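Local coordinates for protein prolyl 4-hydroxylase (Phytophthora capsici LT1534, PDB 6IUQ) that probably hydroxylates proline residues in protein substrates at the 4-position, using a bound iron(II), 2-oxoglutarate and molecular oxygen, at residues N22-K26 against E27-Q31; T105-P108 against E109-A112; S249-A252 against D253-G256. One frame throughout, in Å; residues are numbered along the deposited sequence.

Interaction 1: N22-K26 against E27-Q31; sequences NKISK and EVCDQ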
ATOM      1  N   ASN A  22     -14.606  -2.395 -14.898  1.00 32.39           N
ATOM      2  CA  ASN A  22     -14.217  -3.646 -15.555  1.00 32.18           C
ATOM      3  C   ASN A  22     -12.765  -4.029 -15.266  1.00 27.14           C
ATOM      4  O   ASN A  22     -12.410  -5.206 -15.277  1.00 26.54           O
ATOM      5  CB  ASN A  22     -14.436  -3.560 -17.067  1.00 30.58           C
ATOM      6  CG  ASN A  22     -15.908  -3.452 -17.436  1.00 42.83           C
ATOM      7  OD1 ASN A  22     -16.786  -3.826 -16.656  1.00 47.80           O
ATOM      8  ND2 ASN A  22     -16.185  -2.940 -18.627  1.00 46.89           N
ATOM      9  N   LYS A  23     -11.910  -3.043 -15.027  1.00 24.78           N
ATOM     10  CA  LYS A  23     -10.525  -3.369 -14.678  1.00 27.94           C
ATOM     11  C   LYS A  23     -10.469  -4.056 -13.319  1.00 22.94           C
ATOM     12  O   LYS A  23      -9.653  -4.936 -13.113  1.00 22.33           O
ATOM     13  CB  LYS A  23      -9.648  -2.128 -14.666  1.00 25.49           C
ATOM     14  CG  LYS A  23      -9.327  -1.621 -16.028  1.00 26.08           C
ATOM     15  CD  LYS A  23      -8.476  -2.626 -16.763  1.00 30.85           C
ATOM     16  CE  LYS A  23      -7.887  -2.006 -18.013  1.00 26.29           C
ATOM     17  NZ  LYS A  23      -6.764  -2.853 -18.501  1.00 43.41           N
ATOM     18  N   ILE A  24     -11.351  -3.671 -12.402  1.00 21.60           N
ATOM     19  CA  ILE A  24     -11.378  -4.322 -11.100  1.00 22.36           C
ATOM     20  C   ILE A  24     -12.250  -5.569 -11.164  1.00 23.39           C
ATOM     21  O   ILE A  24     -13.369  -5.598 -10.652  1.00 27.13           O
ATOM     22  CB  ILE A  24     -11.871  -3.379  -9.984  1.00 22.27           C
ATOM     23  CG1 ILE A  24     -11.186  -2.020 -10.099  1.00 20.88           C
ATOM     24  CG2 ILE A  24     -11.581  -3.994  -8.612  1.00 19.42           C
ATOM     25  CD1 ILE A  24      -9.667  -2.133 -10.101  1.00 20.41           C
ATOM     26  N   SER A  25     -11.701  -6.606 -11.786  1.00 26.66           N
ATOM     27  CA  SER A  25     -12.443  -7.817 -12.123  1.00 27.26           C
ATOM     28  C   SER A  25     -12.418  -8.861 -11.025  1.00 28.91           C
ATOM     29  O   SER A  25     -11.687  -8.731 -10.040  1.00 26.71           O
ATOM     30  CB  SER A  25     -11.877  -8.428 -13.406  1.00 25.82           C
ATOM     31  OG  SER A  25     -10.558  -8.894 -13.187  1.00 30.60           O
ATOM     32  N   LYS A  26     -13.236  -9.894 -11.200  1.00 34.57           N
ATOM     33  CA  LYS A  26     -13.245 -11.070 -10.329  1.00 32.24           C
ATOM     34  C   LYS A  26     -11.847 -11.684 -10.191  1.00 31.38           C
ATOM     35  O   LYS A  26     -11.415 -12.041  -9.100  1.00 29.89           O
ATOM     36  CB  LYS A  26     -14.223 -12.105 -10.883  1.00 35.70           C
ATOM     37  CG  LYS A  26     -14.117 -13.485 -10.284  1.00 38.82           C
ATOM     38  CD  LYS A  26     -14.550 -13.463  -8.844  1.00 47.40           C
ATOM     39  CE  LYS A  26     -14.783 -14.866  -8.298  1.00 47.69           C
ATOM     40  NZ  LYS A  26     -15.186 -14.769  -6.866  1.00 50.07           N
ATOM     41  N   GLU A  27     -11.136 -11.789 -11.304  1.00 29.72           N
ATOM     42  CA  GLU A  27      -9.792 -12.355 -11.307  1.00 33.95           C
ATOM     43  C   GLU A  27      -8.806 -11.500 -10.515  1.00 30.02           C
ATOM     44  O   GLU A  27      -7.985 -12.015  -9.748  1.00 22.87           O
ATOM     45  CB  GLU A  27      -9.297 -12.525 -12.744  1.00 32.80           C
ATOM     46  CG  GLU A  27     -10.287 -13.286 -13.649  1.00 49.82           C
ATOM     47  CD  GLU A  27     -11.217 -12.358 -14.438  1.00 53.42           C
ATOM     48  OE1 GLU A  27     -10.838 -11.971 -15.572  1.00 55.53           O
ATOM     49  OE2 GLU A  27     -12.320 -12.027 -13.938  1.00 49.42           O
ATOM     50  N   VAL A  28      -8.893 -10.191 -10.724  1.00 26.28           N
ATOM     51  CA  VAL A  28      -8.078  -9.232 -10.005  1.00 21.61           C
ATOM     52  C   VAL A  28      -8.359  -9.354  -8.499  1.00 22.87           C
ATOM     53  O   VAL A  28      -7.438  -9.466  -7.688  1.00 26.52           O
ATOM     54  CB  VAL A  28      -8.339  -7.787 -10.534  1.00 26.34           C
ATOM     55  CG1 VAL A  28      -7.953  -6.715  -9.503  1.00 20.27           C
ATOM     56  CG2 VAL A  28      -7.590  -7.564 -11.849  1.00 17.34           C
ATOM     57  N   CYS A  29      -9.632  -9.399  -8.130  1.00 23.39           N
ATOM     58  CA  CYS A  29     -10.000  -9.526  -6.726  1.00 25.45           C
ATOM     59  C   CYS A  29      -9.564 -10.859  -6.134  1.00 23.09           C
ATOM     60  O   CYS A  29      -9.144 -10.902  -4.978  1.00 23.87           O
ATOM     61  CB  CYS A  29     -11.505  -9.332  -6.542  1.00 19.27           C
ATOM     62  SG  CYS A  29     -12.014  -7.610  -6.830  1.00 25.87           S
ATOM     63  N   ASP A  30      -9.643 -11.940  -6.905  1.00 24.88           N
ATOM     64  CA  ASP A  30      -9.194 -13.238  -6.402  1.00 25.12           C
ATOM     65  C   ASP A  30      -7.689 -13.222  -6.144  1.00 25.65           C
ATOM     66  O   ASP A  30      -7.214 -13.851  -5.197  1.00 25.31           O
ATOM     67  CB  ASP A  30      -9.523 -14.376  -7.372  1.00 27.06           C
ATOM     68  CG  ASP A  30     -11.016 -14.661  -7.464  1.00 41.84           C
ATOM     69  OD1 ASP A  30     -11.783 -14.232  -6.561  1.00 37.48           O
ATOM     70  OD2 ASP A  30     -11.416 -15.326  -8.455  1.00 42.77           O
ATOM     71  N   GLN A  31      -6.939 -12.513  -6.985  1.00 21.53           N
ATOM     72  CA  GLN A  31      -5.498 -12.418  -6.783  1.00 21.15           C
ATOM     73  C   GLN A  31      -5.166 -11.580  -5.555  1.00 24.93           C
ATOM     74  O   GLN A  31      -4.286 -11.932  -4.772  1.00 20.59           O
ATOM     75  CB  GLN A  31      -4.796 -11.832  -8.002  1.00 22.56           C
ATOM     76  CG  GLN A  31      -3.303 -12.164  -7.979  1.00 34.15           C
ATOM     77  CD  GLN A  31      -2.484 -11.446  -9.031  1.00 40.36           C
ATOM     78  OE1 GLN A  31      -2.696 -11.635 -10.241  1.00 42.93           O
ATOM     79  NE2 GLN A  31      -1.518 -10.626  -8.576  1.00 29.39           N
TER
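The carboxylate of D30 has the carbonyl oxygen of K26 over one face, with K26 O 3.1 Å from D30 CG and almost equally far from both carboxylate oxygens. Beyond those oxygens runs the end of the K26 side chain, which bends at chi2 (68°) and brings CE to 3.4 Å from D30 OD2. Its ammonium makes a weak salt bridge, K26 NZ to D30 OD1 at 3.5 Å, on the exposed side of the helix. The second carboxylate, that of E27, has S25 OG over one face, 3.7 Å from E27 CD.

Behind these groups lies a worked case of helix initiation. S25 is the N-cap of helix 26-35: with chi1 at 66°, its hydroxyl is tucked between backbone N and carbonyl carbon, where S25 OG accepts V28 N at 3.2 Å in a nearly straight bond (166°). I24 is the first residue past helix 17-23 and the centre of an inverse gamma turn; I24 CG2 meets C29 SG at 4.1 Å, the positions of a hydrophobic staple bracketing the cap. Regular helical bonding starts at once, C29 N reaching S25 O at 2.9 Å and D30 N reaching K26 O at 2.8 Å. V28 lays CG2 against S25 OG and K23 O. I24 and C29 also pack on helix 118-126, through A122 and L123, while V28 faces V38 and I40 of strand 37-40.

Interaction 2: T105-P108 against E109-A112; sequences TKVP and ELDA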
ATOM      1  N   THR A 105     -13.343  21.113  -4.994  1.00 46.03           N
ATOM      2  CA  THR A 105     -14.051  21.937  -5.974  1.00 42.66           C
ATOM      3  C   THR A 105     -13.098  22.602  -6.972  1.00 37.64           C
ATOM      4  O   THR A 105     -13.503  22.969  -8.077  1.00 38.33           O
ATOM      5  CB  THR A 105     -14.895  23.021  -5.264  1.00 52.30           C
ATOM      6  OG1 THR A 105     -15.665  22.408  -4.221  1.00 56.16           O
ATOM      7  CG2 THR A 105     -15.840  23.721  -6.241  1.00 48.87           C
ATOM      8  N   LYS A 106     -11.830  22.738  -6.600  1.00 37.81           N
ATOM      9  CA  LYS A 106     -10.852  23.320  -7.514  1.00 37.37           C
ATOM     10  C   LYS A 106     -10.401  22.342  -8.590  1.00 36.94           C
ATOM     11  O   LYS A 106      -9.887  22.768  -9.615  1.00 33.94           O
ATOM     12  CB  LYS A 106      -9.625  23.830  -6.753  1.00 37.86           C
ATOM     13  CG  LYS A 106      -9.952  24.840  -5.661  1.00 39.91           C
ATOM     14  CD  LYS A 106      -8.696  25.342  -4.960  1.00 43.80           C
ATOM     15  CE  LYS A 106      -9.029  26.463  -3.970  1.00 50.32           C
ATOM     16  NZ  LYS A 106      -9.663  27.647  -4.639  1.00 50.90           N
ATOM     17  N   VAL A 107     -10.593  21.039  -8.362  1.00 40.49           N
ATOM     18  CA  VAL A 107     -10.036  20.010  -9.253  1.00 26.63           C
ATOM     19  C   VAL A 107     -11.052  18.932  -9.645  1.00 28.11           C
ATOM     20  O   VAL A 107     -11.125  17.864  -9.028  1.00 27.57           O
ATOM     21  CB  VAL A 107      -8.807  19.345  -8.607  1.00 32.69           C
ATOM     22  CG1 VAL A 107      -7.556  20.200  -8.829  1.00 29.61           C
ATOM     23  CG2 VAL A 107      -9.037  19.108  -7.104  1.00 30.07           C
ATOM     24  N   PRO A 108     -11.823  19.203 -10.706  1.00 30.89           N
ATOM     25  CA  PRO A 108     -12.989  18.393 -11.100  1.00 28.19           C
ATOM     26  C   PRO A 108     -12.727  16.898 -11.322  1.00 29.40           C
ATOM     27  O   PRO A 108     -13.565  16.070 -10.924  1.00 25.87           O
ATOM     28  CB  PRO A 108     -13.440  19.055 -12.415  1.00 29.66           C
ATOM     29  CG  PRO A 108     -12.989  20.461 -12.297  1.00 27.99           C
ATOM     30  CD  PRO A 108     -11.650  20.375 -11.586  1.00 29.89           C
ATOM     31  N   GLU A 109     -11.614  16.543 -11.960  1.00 24.78           N
ATOM     32  CA  GLU A 109     -11.341  15.131 -12.172  1.00 24.69           C
ATOM     33  C   GLU A 109     -10.951  14.459 -10.857  1.00 22.14           C
ATOM     34  O   GLU A 109     -11.299  13.302 -10.615  1.00 17.93           O
ATOM     35  CB  GLU A 109     -10.247  14.924 -13.231  1.00 22.05           C
ATOM     36  CG  GLU A 109     -10.600  15.489 -14.600  1.00 23.09           C
ATOM     37  CD  GLU A 109     -11.954  14.991 -15.113  1.00 29.26           C
ATOM     38  OE1 GLU A 109     -12.289  13.795 -14.925  1.00 26.29           O
ATOM     39  OE2 GLU A 109     -12.699  15.812 -15.695  1.00 29.89           O
ATOM     40  N   LEU A 110     -10.217  15.168 -10.008  1.00 23.59           N
ATOM     41  CA  LEU A 110      -9.877  14.595  -8.707  1.00 24.42           C
ATOM     42  C   LEU A 110     -11.119  14.523  -7.827  1.00 26.67           C
ATOM     43  O   LEU A 110     -11.267  13.583  -7.055  1.00 24.70           O
ATOM     44  CB  LEU A 110      -8.772  15.395  -8.028  1.00 21.60           C
ATOM     45  CG  LEU A 110      -7.379  15.211  -8.634  1.00 28.32           C
ATOM     46  CD1 LEU A 110      -6.381  16.217  -8.044  1.00 24.68           C
ATOM     47  CD2 LEU A 110      -6.894  13.772  -8.435  1.00 17.97           C
ATOM     48  N   ASP A 111     -12.023  15.496  -7.962  1.00 26.61           N
ATOM     49  CA  ASP A 111     -13.260  15.496  -7.191  1.00 23.54           C
ATOM     50  C   ASP A 111     -14.146  14.325  -7.618  1.00 23.16           C
ATOM     51  O   ASP A 111     -14.679  13.605  -6.785  1.00 26.40           O
ATOM     52  CB  ASP A 111     -13.997  16.826  -7.362  1.00 29.16           C
ATOM     53  CG  ASP A 111     -15.178  16.983  -6.401  1.00 35.89           C
ATOM     54  OD1 ASP A 111     -15.389  16.098  -5.532  1.00 35.16           O
ATOM     55  OD2 ASP A 111     -15.891  18.010  -6.508  1.00 42.45           O
ATOM     56  N   ALA A 112     -14.292  14.129  -8.920  1.00 22.53           N
ATOM     57  CA  ALA A 112     -15.018  12.980  -9.451  1.00 23.90           C
ATOM     58  C   ALA A 112     -14.378  11.652  -9.042  1.00 24.23           C
ATOM     59  O   ALA A 112     -15.075  10.662  -8.815  1.00 22.96           O
ATOM     60  CB  ALA A 112     -15.102  13.063 -10.966  1.00 24.85           C
TER
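V107 and L110 meet at an oblique angle at the first turn of helix 108-115. The CG2 branch of V107 lies against two atoms of its partner, with V107 CG2 3.8 Å from L110 CB and 4.0 Å from L110 CD1. Because chi1 of V107 is -82°, this methyl sits between the backbone N and the carbonyl carbon, on the flank where L110 rises.

The neighbouring side chains diverge from this pair. P108 begins the helix. E109 bends at chi2 and carries its carboxylate to R15, with which it forms a salt bridge. D111 turns its CB back over the N-terminal end, 3.5 Å from V107 O, and its carboxylate has a long, weak ion pair with R104. A112 rests its methyl CB 3.4 Å from P108 O.

Two backbone bonds close the turn: D111 N reaches V107 O at 2.7 Å, and A112 N reaches P108 O at 2.9 Å.

V107 holds the N-cap position, yet its side chain is a hydrocarbon with no atom able to accept a hydrogen bond. The cap is supplied instead by E55 of helix 46-61, one carboxylate oxygen to each N-H: E55 OE2 accepts E109 N and E55 OE1 accepts L110 N. The negative charge of that carboxylate would also suit the positive end of the helix dipole.

Interaction 3: S249-A252 against D253-G256; sequences SDLA and DWFG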
ATOM      1  N   SER A 249      -3.657 -31.228  11.743  1.00 37.09           N
ATOM      2  CA  SER A 249      -3.327 -31.349  10.310  1.00 39.41           C
ATOM      3  C   SER A 249      -2.023 -30.640   9.937  1.00 34.82           C
ATOM      4  O   SER A 249      -1.338 -31.038   8.995  1.00 36.49           O
ATOM      5  CB  SER A 249      -4.453 -30.768   9.441  1.00 37.49           C
ATOM      6  OG  SER A 249      -5.718 -30.949  10.054  1.00 52.24           O
ATOM      7  N   ASP A 250      -1.703 -29.569  10.656  1.00 30.22           N
ATOM      8  CA  ASP A 250      -0.474 -28.827  10.394  1.00 33.83           C
ATOM      9  C   ASP A 250       0.754 -29.701  10.584  1.00 36.44           C
ATOM     10  O   ASP A 250       1.749 -29.539   9.877  1.00 35.49           O
ATOM     11  CB  ASP A 250      -0.369 -27.602  11.293  1.00 32.40           C
ATOM     12  CG  ASP A 250      -1.412 -26.554  10.964  1.00 34.47           C
ATOM     13  OD1 ASP A 250      -1.794 -26.451   9.776  1.00 34.18           O
ATOM     14  OD2 ASP A 250      -1.840 -25.829  11.891  1.00 31.22           O
ATOM     15  N   LEU A 251       0.666 -30.637  11.528  1.00 31.53           N
ATOM     16  CA  LEU A 251       1.782 -31.505  11.857  1.00 31.09           C
ATOM     17  C   LEU A 251       2.272 -32.284  10.649  1.00 34.72           C
ATOM     18  O   LEU A 251       3.443 -32.618  10.575  1.00 35.91           O
ATOM     19  CB  LEU A 251       1.395 -32.470  12.971  1.00 27.93           C
ATOM     20  CG  LEU A 251       0.902 -31.804  14.256  1.00 35.57           C
ATOM     21  CD1 LEU A 251       0.786 -32.840  15.368  1.00 34.19           C
ATOM     22  CD2 LEU A 251       1.781 -30.626  14.677  1.00 27.16           C
ATOM     23  N   ALA A 252       1.373 -32.569   9.706  1.00 38.01           N
ATOM     24  CA  ALA A 252       1.740 -33.325   8.508  1.00 44.22           C
ATOM     25  C   ALA A 252       1.754 -32.449   7.259  1.00 46.43           C
ATOM     26  O   ALA A 252       1.940 -32.950   6.151  1.00 52.01           O
ATOM     27  CB  ALA A 252       0.789 -34.495   8.313  1.00 36.53           C
ATOM     28  N   ASP A 253       1.565 -31.142   7.453  1.00 46.78           N
ATOM     29  CA  ASP A 253       1.412 -30.178   6.356  1.00 44.00           C
ATOM     30  C   ASP A 253       1.720 -28.768   6.856  1.00 40.46           C
ATOM     31  O   ASP A 253       0.802 -27.954   7.031  1.00 40.40           O
ATOM     32  CB  ASP A 253      -0.016 -30.233   5.771  1.00 44.56           C
ATOM     33  CG  ASP A 253      -0.264 -29.177   4.673  1.00 49.31           C
ATOM     34  OD1 ASP A 253       0.700 -28.777   3.978  1.00 49.53           O
ATOM     35  OD2 ASP A 253      -1.434 -28.752   4.502  1.00 44.85           O
ATOM     36  N   TRP A 254       3.001 -28.479   7.085  1.00 32.32           N
ATOM     37  CA  TRP A 254       3.397 -27.161   7.567  1.00 34.32           C
ATOM     38  C   TRP A 254       3.061 -26.052   6.595  1.00 33.99           C
ATOM     39  O   TRP A 254       2.896 -24.905   7.003  1.00 34.89           O
ATOM     40  CB  TRP A 254       4.886 -27.124   7.880  1.00 31.68           C
ATOM     41  CG  TRP A 254       5.162 -27.811   9.163  1.00 36.41           C
ATOM     42  CD1 TRP A 254       5.951 -28.910   9.359  1.00 35.15           C
ATOM     43  CD2 TRP A 254       4.611 -27.476  10.442  1.00 33.93           C
ATOM     44  NE1 TRP A 254       5.936 -29.271  10.691  1.00 36.04           N
ATOM     45  CE2 TRP A 254       5.122 -28.403  11.374  1.00 37.36           C
ATOM     46  CE3 TRP A 254       3.746 -26.474  10.890  1.00 30.14           C
ATOM     47  CZ2 TRP A 254       4.792 -28.358  12.727  1.00 36.05           C
ATOM     48  CZ3 TRP A 254       3.420 -26.431  12.227  1.00 33.13           C
ATOM     49  CH2 TRP A 254       3.940 -27.368  13.135  1.00 35.94           C
ATOM     50  N   PHE A 255       2.955 -26.397   5.314  1.00 36.28           N
ATOM     51  CA  PHE A 255       2.644 -25.427   4.282  1.00 35.14           C
ATOM     52  C   PHE A 255       1.323 -24.731   4.606  1.00 33.06           C
ATOM     53  O   PHE A 255       1.216 -23.508   4.506  1.00 31.87           O
ATOM     54  CB  PHE A 255       2.589 -26.110   2.918  1.00 38.33           C
ATOM     55  CG  PHE A 255       2.144 -25.206   1.800  1.00 41.76           C
ATOM     56  CD1 PHE A 255       3.009 -24.257   1.272  1.00 42.40           C
ATOM     57  CD2 PHE A 255       0.859 -25.309   1.279  1.00 34.01           C
ATOM     58  CE1 PHE A 255       2.599 -23.417   0.235  1.00 41.97           C
ATOM     59  CE2 PHE A 255       0.442 -24.488   0.245  1.00 34.95           C
ATOM     60  CZ  PHE A 255       1.314 -23.533  -0.281  1.00 39.00           C
ATOM     61  N   GLY A 256       0.334 -25.511   5.025  1.00 32.38           N
ATOM     62  CA  GLY A 256      -0.976 -24.969   5.349  1.00 33.29           C
ATOM     63  C   GLY A 256      -0.917 -23.962   6.480  1.00 28.36           C
ATOM     64  O   GLY A 256      -1.578 -22.933   6.449  1.00 31.05           O
TER
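D250 O stands 3.6 Å above the plane of the W254 indole, over the centre of one face, so that a backbone carbonyl meets the flat of the ring. The first torsion of W254 (-76°) sets CG anti to its carbonyl carbon, beside the backbone N, which swings the indole back over the preceding turn.

Apolar contact is light and falls on the benzene half of the same indole. W254 CZ3 lies 4.1 Å from D250 CB, and W254 CH2 lies 4.2 Å from L251 CD2, so the ring bridges two successive residues.

Among hydrogen bonds, D253 N reaches D250 O at 2.9 Å and closes a type I turn over L251 and A252. The donor stands well above the carbonyl plane, 69° out of it, so the bond does not follow a lone pair. A second turn overlaps the first, with A252 N bonded to S249 O at 3.2 Å. Past them D253, whose backbone is non-helical, serves as N-cap: D253 OD1 accepts G256 N, but weakly, at 3.4 Å.

Charge enters through D250, whose OD2 accepts T247 N and forms a salt bridge with R260. Its OD1 is 5.8 Å from D253 OD2, and the two are not in contact.

The turns thus end the loop that follows strand 224-232 and lead into helix 254-262, which contributes R260 to the salt bridge and F257 to an edge-to-face meeting with W254; the contact as a whole lies at the surface, although D250 itself is buried.

All three interactions are helix starts, and they show three ways of meeting the same need: interaction 1 caps with its own serine hydroxyl, interaction 2 borrows a carboxylate from another helix, and interaction 3 uses an aspartate that bonds only weakly. They do not touch: nearest atoms are about 13 Å apart between interactions 1 and 2, about 14 Å between 1 and 3, and about 39 Å between 2 and 3, which lie on opposite sides of the chain's centre. None includes an iron ligand; the metal is held by H156, D158 and H215 in the double-stranded beta-helix core, and interaction 1 packs on strand 37-40 at the border of its larger sheet.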